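Local structure of lactate dehydrogenase (Eimeria maxima, 6CT6) at residues B[2-16]-B[73-85]. The protein probably catalyses the NADH-dependent reduction of pyruvate to lactate and its reversal, binding the dinucleotide in a Rossmann-type domain. Residues are numbered along the deposited sequence; the frame is centred on the assembly and turned at random.
Sequences AVFEQNKRPKIALVG and ECLTNADVVIITA. With NAI (1,4-dihydronicotinamide adenine dinucleotide), chain D.
Parallel strand pairing joins A13 and V15 of strand 11-15 to V80 and I82 of strand 80-83, neighbours at the middle of the nucleotide-binding sheet; the strand axes approach to 4.8 Å at 19°. A13 N gives V80 O a nearly straight bond (2.8 Å, 174°), A13 O accepts from I82 N, and V15 uses its N and O in the same way with I82 O and T84 N. At the start of strand 11-15, K11 exchanges two bonds with D79, the residue just before strand 80-83: D79 N donates to K11 O in the carbonyl plane, and K11 N meets D79 OD2 on its anti side at 2.9 Å. K11 NZ bends away to the carbonyls N7 O and R9 O, while K11 CB sits 3.5 Å above the centre of the F4 ring, whose edge turns CD2 to T76 O at 3.4 Å. On one sheet face L75 CD2 reaches A13 CB at 3.5 Å and V15 CG2 at 3.7 Å, crossing V15 at about a right angle; on the other, L14 lies alongside I82. With V15 CG1 anti to the backbone N (chi1 173°), this methyl comes 3.8 Å from C2A of the NADH adenine. A water bridges G16 O, I82 O and T84 OG1 where the strands end. V15, G16, T84 and A85 line the NADH pocket at the C-terminal ends of the parallel strands, where a Rossmann fold typically binds its dinucleotide, with G16 probably opening the GxGxxG motif.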
ATOM      1  N   ALA B   2      13.255  19.127  13.452  1.00 69.25           N
ATOM      2  CA  ALA B   2      14.037  18.220  12.619  1.00 58.73           C
ATOM      3  C   ALA B   2      13.868  16.781  13.095  1.00 68.28           C
ATOM      4  O   ALA B   2      14.333  16.417  14.177  1.00 74.25           O
ATOM      5  CB  ALA B   2      15.507  18.617  12.634  1.00 52.28           C
ATOM      6  N   VAL B   3      13.202  15.967  12.282  1.00 61.44           N
ATOM      7  CA  VAL B   3      12.964  14.567  12.606  1.00 62.41           C
ATOM      8  C   VAL B   3      14.017  13.661  11.981  1.00 55.03           C
ATOM      9  O   VAL B   3      14.421  12.667  12.587  1.00 51.88           O
ATOM     10  CB  VAL B   3      11.544  14.148  12.166  1.00 56.38           C
ATOM     11  CG1 VAL B   3      10.506  15.105  12.736  1.00 58.56           C
ATOM     12  CG2 VAL B   3      11.438  14.079  10.643  1.00 54.84           C
ATOM     13  N   PHE B   4      14.467  13.987  10.771  1.00 54.27           N
ATOM     14  CA  PHE B   4      15.461  13.171  10.089  1.00 57.92           C
ATOM     15  C   PHE B   4      16.748  13.103  10.898  1.00 68.06           C
ATOM     16  O   PHE B   4      17.487  14.091  10.974  1.00 66.77           O
ATOM     17  CB  PHE B   4      15.766  13.727   8.696  1.00 55.63           C
ATOM     18  CG  PHE B   4      14.625  13.609   7.725  1.00 53.99           C
ATOM     19  CD1 PHE B   4      14.077  12.372   7.422  1.00 45.94           C
ATOM     20  CD2 PHE B   4      14.117  14.734   7.095  1.00 46.94           C
ATOM     21  CE1 PHE B   4      13.036  12.262   6.521  1.00 42.87           C
ATOM     22  CE2 PHE B   4      13.075  14.629   6.195  1.00 42.53           C
ATOM     23  CZ  PHE B   4      12.534  13.391   5.907  1.00 43.25           C
ATOM     24  N   GLU B   5      17.022  11.956  11.513  1.00 73.10           N
ATOM     25  CA  GLU B   5      18.353  11.720  12.048  1.00 69.86           C
ATOM     26  C   GLU B   5      19.345  11.694  10.893  1.00 61.66           C
ATOM     27  O   GLU B   5      19.061  11.148   9.824  1.00 60.80           O
ATOM     28  CB  GLU B   5      18.395  10.408  12.836  1.00 65.93           C
ATOM     29  CG  GLU B   5      18.296   9.146  11.987  1.00 79.26           C
ATOM     30  CD  GLU B   5      17.845   7.937  12.791  1.00 86.22           C
ATOM     31  OE1 GLU B   5      17.186   8.126  13.835  1.00 82.67           O
ATOM     32  OE2 GLU B   5      18.153   6.798  12.381  1.00 77.29           O
ATOM     33  N   GLN B   6      20.503  12.317  11.093  1.00 65.15           N
ATOM     34  CA  GLN B   6      21.428  12.517   9.985  1.00 67.00           C
ATOM     35  C   GLN B   6      22.063  11.196   9.567  1.00 63.57           C
ATOM     36  O   GLN B   6      22.555  10.437  10.408  1.00 70.03           O
ATOM     37  CB  GLN B   6      22.512  13.526  10.369  1.00 68.73           C
ATOM     38  CG  GLN B   6      23.487  13.839   9.241  1.00 80.89           C
ATOM     39  CD  GLN B   6      22.790  14.317   7.980  1.00 87.84           C
ATOM     40  OE1 GLN B   6      21.734  14.946   8.041  1.00 90.56           O
ATOM     41  NE2 GLN B   6      23.375  14.009   6.828  1.00 82.70           N
ATOM     42  N   ASN B   7      22.046  10.917   8.266  1.00 58.98           N
ATOM     43  CA  ASN B   7      22.714   9.738   7.720  1.00 53.23           C
ATOM     44  C   ASN B   7      22.822   9.901   6.207  1.00 50.80           C
ATOM     45  O   ASN B   7      22.389  10.906   5.635  1.00 49.60           O
ATOM     46  CB  ASN B   7      21.982   8.447   8.108  1.00 46.45           C
ATOM     47  CG  ASN B   7      20.574   8.364   7.536  1.00 47.08           C
ATOM     48  OD1 ASN B   7      20.317   8.780   6.408  1.00 43.43           O
ATOM     49  ND2 ASN B   7      19.655   7.814   8.322  1.00 45.88           N
ATOM     50  N   LYS B   8      23.415   8.889   5.564  1.00 43.74           N
ATOM     51  CA  LYS B   8      23.674   8.935   4.127  1.00 41.11           C
ATOM     52  C   LYS B   8      22.393   8.913   3.303  1.00 43.19           C
ATOM     53  O   LYS B   8      22.373   9.438   2.185  1.00 40.03           O
ATOM     54  CB  LYS B   8      24.545   7.746   3.717  1.00 37.44           C
ATOM     55  CG  LYS B   8      26.045   7.998   3.665  1.00 46.85           C
ATOM     56  CD  LYS B   8      26.762   6.722   3.244  1.00 39.07           C
ATOM     57  CE  LYS B   8      28.224   6.959   2.934  1.00 38.84           C
ATOM     58  NZ  LYS B   8      28.946   7.623   4.043  1.00 44.34           N
ATOM     59  N   ARG B   9      21.331   8.300   3.819  1.00 36.74           N
ATOM     60  CA  ARG B   9      20.170   7.996   2.998  1.00 35.85           C
ATOM     61  C   ARG B   9      19.478   9.275   2.524  1.00 32.49           C
ATOM     62  O   ARG B   9      19.560  10.318   3.181  1.00 31.99           O
ATOM     63  CB  ARG B   9      19.173   7.148   3.779  1.00 32.88           C
ATOM     64  CG  ARG B   9      19.740   5.862   4.351  1.00 34.84           C
ATOM     65  CD  ARG B   9      18.689   5.134   5.175  1.00 35.36           C
ATOM     66  NE  ARG B   9      19.232   3.957   5.847  1.00 35.96           N
ATOM     67  CZ  ARG B   9      18.669   3.358   6.893  1.00 40.42           C
ATOM     68  NH1 ARG B   9      17.539   3.825   7.412  1.00 35.08           N
ATOM     69  NH2 ARG B   9      19.244   2.291   7.434  1.00 38.67           N
ATOM     70  N   PRO B  10      18.778   9.221   1.391  1.00 27.57           N
ATOM     71  CA  PRO B  10      17.895  10.333   1.029  1.00 29.09           C
ATOM     72  C   PRO B  10      16.820  10.521   2.086  1.00 32.15           C
ATOM     73  O   PRO B  10      16.438   9.582   2.787  1.00 28.66           O
ATOM     74  CB  PRO B  10      17.287   9.894  -0.310  1.00 29.66           C
ATOM     75  CG  PRO B  10      18.187   8.831  -0.823  1.00 30.92           C
ATOM     76  CD  PRO B  10      18.739   8.145   0.387  1.00 33.17           C
ATOM     77  N   LYS B  11      16.329  11.751   2.194  1.00 30.00           N
ATOM     78  CA  LYS B  11      15.257  12.093   3.127  1.00 30.64           C
ATOM     79  C   LYS B  11      14.039  12.524   2.316  1.00 29.69           C
ATOM     80  O   LYS B  11      14.073  13.549   1.627  1.00 30.57           O
ATOM     81  CB  LYS B  11      15.715  13.183   4.096  1.00 36.99           C
ATOM     82  CG  LYS B  11      17.034  12.862   4.809  1.00 48.60           C
ATOM     83  CD  LYS B  11      16.985  11.511   5.533  1.00 52.40           C
ATOM     84  CE  LYS B  11      18.313  11.121   6.173  1.00 45.81           C
ATOM     85  NZ  LYS B  11      19.506  11.801   5.602  1.00 48.10           N
ATOM     86  N   ILE B  12      12.972  11.731   2.395  1.00 30.29           N
ATOM     87  CA  ILE B  12      11.760  11.929   1.605  1.00 26.78           C
ATOM     88  C   ILE B  12      10.666  12.423   2.541  1.00 25.84           C
ATOM     89  O   ILE B  12      10.291  11.722   3.489  1.00 26.43           O
ATOM     90  CB  ILE B  12      11.338  10.631   0.901  1.00 25.89           C
ATOM     91  CG1 ILE B  12      12.473  10.111   0.012  1.00 25.68           C
ATOM     92  CG2 ILE B  12      10.060  10.842   0.086  1.00 26.39           C
ATOM     93  CD1 ILE B  12      12.421   8.619  -0.213  1.00 32.51           C
ATOM     94  N   ALA B  13      10.142  13.616   2.271  1.00 25.10           N
ATOM     95  CA  ALA B  13       9.106  14.226   3.100  1.00 27.89           C
ATOM     96  C   ALA B  13       7.762  14.128   2.389  1.00 27.06           C
ATOM     97  O   ALA B  13       7.594  14.667   1.291  1.00 27.69           O
ATOM     98  CB  ALA B  13       9.441  15.685   3.408  1.00 28.87           C
ATOM     99  N   LEU B  14       6.809  13.452   3.022  1.00 26.81           N
ATOM    100  CA  LEU B  14       5.466  13.280   2.476  1.00 25.36           C
ATOM    101  C   LEU B  14       4.530  14.230   3.223  1.00 28.71           C
ATOM    102  O   LEU B  14       4.177  13.994   4.382  1.00 26.47           O
ATOM    103  CB  LEU B  14       5.027  11.823   2.598  1.00 24.80           C
ATOM    104  CG  LEU B  14       5.988  10.800   1.975  1.00 24.73           C
ATOM    105  CD1 LEU B  14       5.425   9.386   2.061  1.00 26.29           C
ATOM    106  CD2 LEU B  14       6.338  11.141   0.526  1.00 24.47           C
ATOM    107  N   VAL B  15       4.141  15.317   2.558  1.00 27.15           N
ATOM    108  CA  VAL B  15       3.253  16.320   3.139  1.00 28.67           C
ATOM    109  C   VAL B  15       1.826  15.884   2.824  1.00 27.27           C
ATOM    110  O   VAL B  15       1.302  16.149   1.740  1.00 27.97           O
ATOM    111  CB  VAL B  15       3.560  17.724   2.614  1.00 26.68           C
ATOM    112  CG1 VAL B  15       2.521  18.730   3.102  1.00 31.67           C
ATOM    113  CG2 VAL B  15       4.942  18.155   3.074  1.00 27.97           C
ATOM    114  N   GLY B  16       1.194  15.231   3.794  1.00 25.74           N
ATOM    115  CA  GLY B  16      -0.070  14.553   3.593  1.00 26.93           C
ATOM    116  C   GLY B  16       0.110  13.072   3.845  1.00 28.60           C
ATOM    117  O   GLY B  16       0.887  12.415   3.144  1.00 28.61           O
ATOM    118  N   GLU B  73       8.400  21.696  10.838  1.00 32.71           N
ATOM    119  CA  GLU B  73       9.856  21.662  10.934  1.00 40.26           C
ATOM    120  C   GLU B  73      10.427  20.288  10.614  1.00 39.60           C
ATOM    121  O   GLU B  73      11.646  20.164  10.456  1.00 35.85           O
ATOM    122  CB  GLU B  73      10.324  22.101  12.326  1.00 39.92           C
ATOM    123  CG  GLU B  73      10.167  21.057  13.415  1.00 54.44           C
ATOM    124  CD  GLU B  73      10.320  21.644  14.806  1.00 70.08           C
ATOM    125  OE1 GLU B  73      11.401  22.199  15.102  1.00 64.94           O
ATOM    126  OE2 GLU B  73       9.356  21.569  15.599  1.00 67.04           O
ATOM    127  N   CYS B  74       9.583  19.258  10.506  1.00 34.24           N
ATOM    128  CA  CYS B  74      10.052  17.952  10.070  1.00 37.83           C
ATOM    129  C   CYS B  74      10.542  17.966   8.629  1.00 34.64           C
ATOM    130  O   CYS B  74      11.204  17.010   8.211  1.00 36.44           O
ATOM    131  CB  CYS B  74       8.940  16.912  10.226  1.00 35.73           C
ATOM    132  SG  CYS B  74       7.668  16.951   8.928  1.00 34.88           S
ATOM    133  N   LEU B  75      10.231  19.017   7.865  1.00 33.20           N
ATOM    134  CA  LEU B  75      10.731  19.145   6.504  1.00 34.45           C
ATOM    135  C   LEU B  75      12.209  19.496   6.454  1.00 35.50           C
ATOM    136  O   LEU B  75      12.795  19.465   5.368  1.00 33.64           O
ATOM    137  CB  LEU B  75       9.940  20.212   5.746  1.00 32.65           C
ATOM    138  CG  LEU B  75       8.447  19.952   5.549  1.00 38.59           C
ATOM    139  CD1 LEU B  75       7.788  21.131   4.851  1.00 36.38           C
ATOM    140  CD2 LEU B  75       8.222  18.680   4.753  1.00 41.48           C
ATOM    141  N   THR B  76      12.822  19.826   7.589  1.00 32.59           N
ATOM    142  CA  THR B  76      14.220  20.228   7.587  1.00 35.87           C
ATOM    143  C   THR B  76      15.075  19.131   6.967  1.00 38.69           C
ATOM    144  O   THR B  76      15.023  17.970   7.388  1.00 37.12           O
ATOM    145  CB  THR B  76      14.691  20.533   9.010  1.00 36.39           C
ATOM    146  OG1 THR B  76      13.885  21.577   9.570  1.00 36.94           O
ATOM    147  CG2 THR B  76      16.153  20.978   9.012  1.00 41.56           C
ATOM    148  N   ASN B  77      15.853  19.507   5.952  1.00 39.38           N
ATOM    149  CA  ASN B  77      16.815  18.639   5.279  1.00 44.88           C
ATOM    150  C   ASN B  77      16.158  17.630   4.347  1.00 45.51           C
ATOM    151  O   ASN B  77      16.787  16.628   3.991  1.00 39.76           O
ATOM    152  CB  ASN B  77      17.706  17.896   6.282  1.00 46.43           C
ATOM    153  CG  ASN B  77      18.602  18.829   7.064  1.00 54.72           C
ATOM    154  OD1 ASN B  77      18.974  19.900   6.583  1.00 51.99           O
ATOM    155  ND2 ASN B  77      18.958  18.427   8.279  1.00 49.08           N
ATOM    156  N   ALA B  78      14.914  17.858   3.933  1.00 34.52           N
ATOM    157  CA  ALA B  78      14.288  16.978   2.958  1.00 34.63           C
ATOM    158  C   ALA B  78      14.949  17.144   1.596  1.00 34.01           C
ATOM    159  O   ALA B  78      15.220  18.262   1.147  1.00 35.03           O
ATOM    160  CB  ALA B  78      12.793  17.275   2.848  1.00 35.47           C
ATOM    161  N   ASP B  79      15.212  16.016   0.938  1.00 30.95           N
ATOM    162  CA  ASP B  79      15.694  16.041  -0.436  1.00 31.02           C
ATOM    163  C   ASP B  79      14.552  16.067  -1.442  1.00 28.29           C
ATOM    164  O   ASP B  79      14.693  16.655  -2.519  1.00 28.45           O
ATOM    165  CB  ASP B  79      16.588  14.826  -0.707  1.00 31.16           C
ATOM    166  CG  ASP B  79      17.812  14.791   0.190  1.00 34.84           C
ATOM    167  OD1 ASP B  79      18.592  15.765   0.172  1.00 36.08           O
ATOM    168  OD2 ASP B  79      17.987  13.794   0.925  1.00 34.75           O
ATOM    169  N   VAL B  80      13.426  15.441  -1.112  1.00 28.47           N
ATOM    170  CA  VAL B  80      12.243  15.434  -1.965  1.00 28.09           C
ATOM    171  C   VAL B  80      11.022  15.663  -1.086  1.00 26.51           C
ATOM    172  O   VAL B  80      10.951  15.159   0.040  1.00 30.23           O
ATOM    173  CB  VAL B  80      12.116  14.109  -2.749  1.00 26.50           C
ATOM    174  CG1 VAL B  80      10.823  14.075  -3.555  1.00 32.86           C
ATOM    175  CG2 VAL B  80      13.314  13.910  -3.666  1.00 32.33           C
ATOM    176  N   VAL B  81      10.060  16.427  -1.601  1.00 27.50           N
ATOM    177  CA  VAL B  81       8.778  16.654  -0.942  1.00 25.91           C
ATOM    178  C   VAL B  81       7.684  16.245  -1.922  1.00 26.02           C
ATOM    179  O   VAL B  81       7.659  16.727  -3.062  1.00 28.86           O
ATOM    180  CB  VAL B  81       8.600  18.120  -0.509  1.00 25.29           C
ATOM    181  CG1 VAL B  81       7.251  18.322   0.177  1.00 29.86           C
ATOM    182  CG2 VAL B  81       9.729  18.562   0.420  1.00 27.92           C
ATOM    183  N   ILE B  82       6.792  15.358  -1.486  1.00 24.83           N
ATOM    184  CA  ILE B  82       5.640  14.940  -2.283  1.00 24.12           C
ATOM    185  C   ILE B  82       4.380  15.349  -1.527  1.00 24.72           C
ATOM    186  O   ILE B  82       4.171  14.927  -0.382  1.00 26.43           O
ATOM    187  CB  ILE B  82       5.646  13.430  -2.573  1.00 20.30           C
ATOM    188  CG1 ILE B  82       7.025  12.977  -3.075  1.00 25.96           C
ATOM    189  CG2 ILE B  82       4.593  13.108  -3.621  1.00 24.51           C
ATOM    190  CD1 ILE B  82       7.149  11.473  -3.308  1.00 28.90           C
ATOM    191  N   ILE B  83       3.535  16.155  -2.171  1.00 27.51           N
ATOM    192  CA  ILE B  83       2.420  16.837  -1.517  1.00 27.05           C
ATOM    193  C   ILE B  83       1.116  16.149  -1.897  1.00 27.90           C
ATOM    194  O   ILE B  83       0.757  16.088  -3.080  1.00 27.49           O
ATOM    195  CB  ILE B  83       2.360  18.325  -1.895  1.00 27.42           C
ATOM    196  CG1 ILE B  83       3.636  19.050  -1.472  1.00 25.23           C
ATOM    197  CG2 ILE B  83       1.146  18.999  -1.246  1.00 25.86           C
ATOM    198  CD1 ILE B  83       3.831  20.387  -2.168  1.00 27.51           C
ATOM    199  N   THR B  84       0.394  15.657  -0.890  1.00 25.30           N
ATOM    200  CA  THR B  84      -0.986  15.224  -1.056  1.00 25.03           C
ATOM    201  C   THR B  84      -1.924  15.943  -0.091  1.00 26.20           C
ATOM    202  O   THR B  84      -3.077  15.525   0.069  1.00 25.58           O
ATOM    203  CB  THR B  84      -1.096  13.706  -0.871  1.00 24.10           C
ATOM    204  OG1 THR B  84      -0.636  13.336   0.432  1.00 27.36           O
ATOM    205  CG2 THR B  84      -0.289  12.961  -1.934  1.00 27.99           C
ATOM    206  N   ALA B  85      -1.455  17.011   0.553  1.00 24.59           N
ATOM    207  CA  ALA B  85      -2.251  17.720   1.546  1.00 28.58           C
ATOM    208  C   ALA B  85      -3.513  18.312   0.930  1.00 31.18           C
ATOM    209  O   ALA B  85      -3.515  18.764  -0.218  1.00 27.92           O
ATOM    210  CB  ALA B  85      -1.416  18.833   2.182  1.00 31.26           C
TER
HETATM  211  PA  NAI D 401      -6.653  11.928   1.780  1.00 35.50           P
HETATM  212  O1A NAI D 401      -7.798  12.759   2.314  1.00 34.73           O
HETATM  213  O2A NAI D 401      -6.606  10.447   2.071  1.00 28.53           O
HETATM  214  O5B NAI D 401      -5.293  12.587   2.328  1.00 30.36           O
HETATM  215  C5B NAI D 401      -5.139  14.002   2.391  1.00 34.87           C
HETATM  216  C4B NAI D 401      -4.419  14.331   3.687  1.00 34.25           C
HETATM  217  O4B NAI D 401      -3.933  15.675   3.695  1.00 33.56           O
HETATM  218  C3B NAI D 401      -5.334  14.193   4.900  1.00 36.27           C
HETATM  219  O3B NAI D 401      -4.820  13.183   5.770  1.00 32.50           O
HETATM  220  C2B NAI D 401      -5.313  15.558   5.562  1.00 35.73           C
HETATM  221  O2B NAI D 401      -5.345  15.487   6.988  1.00 33.01           O
HETATM  222  C1B NAI D 401      -3.991  16.100   5.053  1.00 35.94           C
HETATM  223  N9A NAI D 401      -3.814  17.563   5.179  1.00 36.71           N
HETATM  224  C8A NAI D 401      -4.737  18.547   5.169  1.00 34.17           C
HETATM  225  N7A NAI D 401      -4.129  19.756   5.322  1.00 33.74           N
HETATM  226  C5A NAI D 401      -2.805  19.540   5.437  1.00 33.76           C
HETATM  227  C6A NAI D 401      -1.585  20.351   5.619  1.00 35.39           C
HETATM  228  N6A NAI D 401      -1.650  21.695   5.716  1.00 35.70           N
HETATM  229  N1A NAI D 401      -0.398  19.705   5.685  1.00 38.38           N
HETATM  230  C2A NAI D 401      -0.302  18.365   5.589  1.00 34.30           C
HETATM  231  N3A NAI D 401      -1.370  17.573   5.425  1.00 33.84           N
HETATM  232  C4A NAI D 401      -2.613  18.093   5.344  1.00 35.43           C
HETATM  233  O3  NAI D 401      -6.565  12.163   0.183  1.00 32.56           O
HETATM  234  PN  NAI D 401      -5.723  11.251  -0.855  1.00 31.39           P
HETATM  235  O1N NAI D 401      -6.597  10.106  -1.309  1.00 31.63           O
HETATM  236  O2N NAI D 401      -4.356  10.976  -0.273  1.00 33.65           O
HETATM  237  O5D NAI D 401      -5.574  12.273  -2.092  1.00 32.65           O
HETATM  238  C5D NAI D 401      -4.828  13.472  -1.914  1.00 35.02           C
HETATM  239  C4D NAI D 401      -4.936  14.392  -3.122  1.00 38.08           C
HETATM  240  O4D NAI D 401      -4.434  13.758  -4.305  1.00 37.92           O
HETATM  241  C3D NAI D 401      -6.382  14.770  -3.405  1.00 36.94           C
HETATM  242  O3D NAI D 401      -6.444  16.168  -3.697  1.00 33.88           O
HETATM  243  C2D NAI D 401      -6.740  13.952  -4.624  1.00 38.77           C
HETATM  244  O2D NAI D 401      -7.780  14.535  -5.410  1.00 37.63           O
HETATM  245  C1D NAI D 401      -5.402  13.936  -5.343  1.00 37.49           C
HETATM  246  N1N NAI D 401      -5.239  12.937  -6.408  1.00 36.61           N
HETATM  247  C2N NAI D 401      -4.489  13.330  -7.438  1.00 39.26           C
HETATM  248  C3N NAI D 401      -4.222  12.515  -8.516  1.00 37.79           C
HETATM  249  C7N NAI D 401      -3.373  13.078  -9.617  1.00 37.65           C
HETATM  250  O7N NAI D 401      -2.747  14.107  -9.414  1.00 31.70           O
HETATM  251  N7N NAI D 401      -3.327  12.464 -10.792  1.00 38.33           N
HETATM  252  C4N NAI D 401      -4.766  11.113  -8.583  1.00 36.67           C
HETATM  253  C5N NAI D 401      -5.569  10.795  -7.405  1.00 42.02           C
HETATM  254  C6N NAI D 401      -5.766  11.706  -6.368  1.00 39.71           C
HETATM  255  O   HOH W   1      20.452  12.907   2.495  1.00 48.97           O
HETATM  256  O   HOH W   2       2.158  12.957   0.756  1.00 25.53           O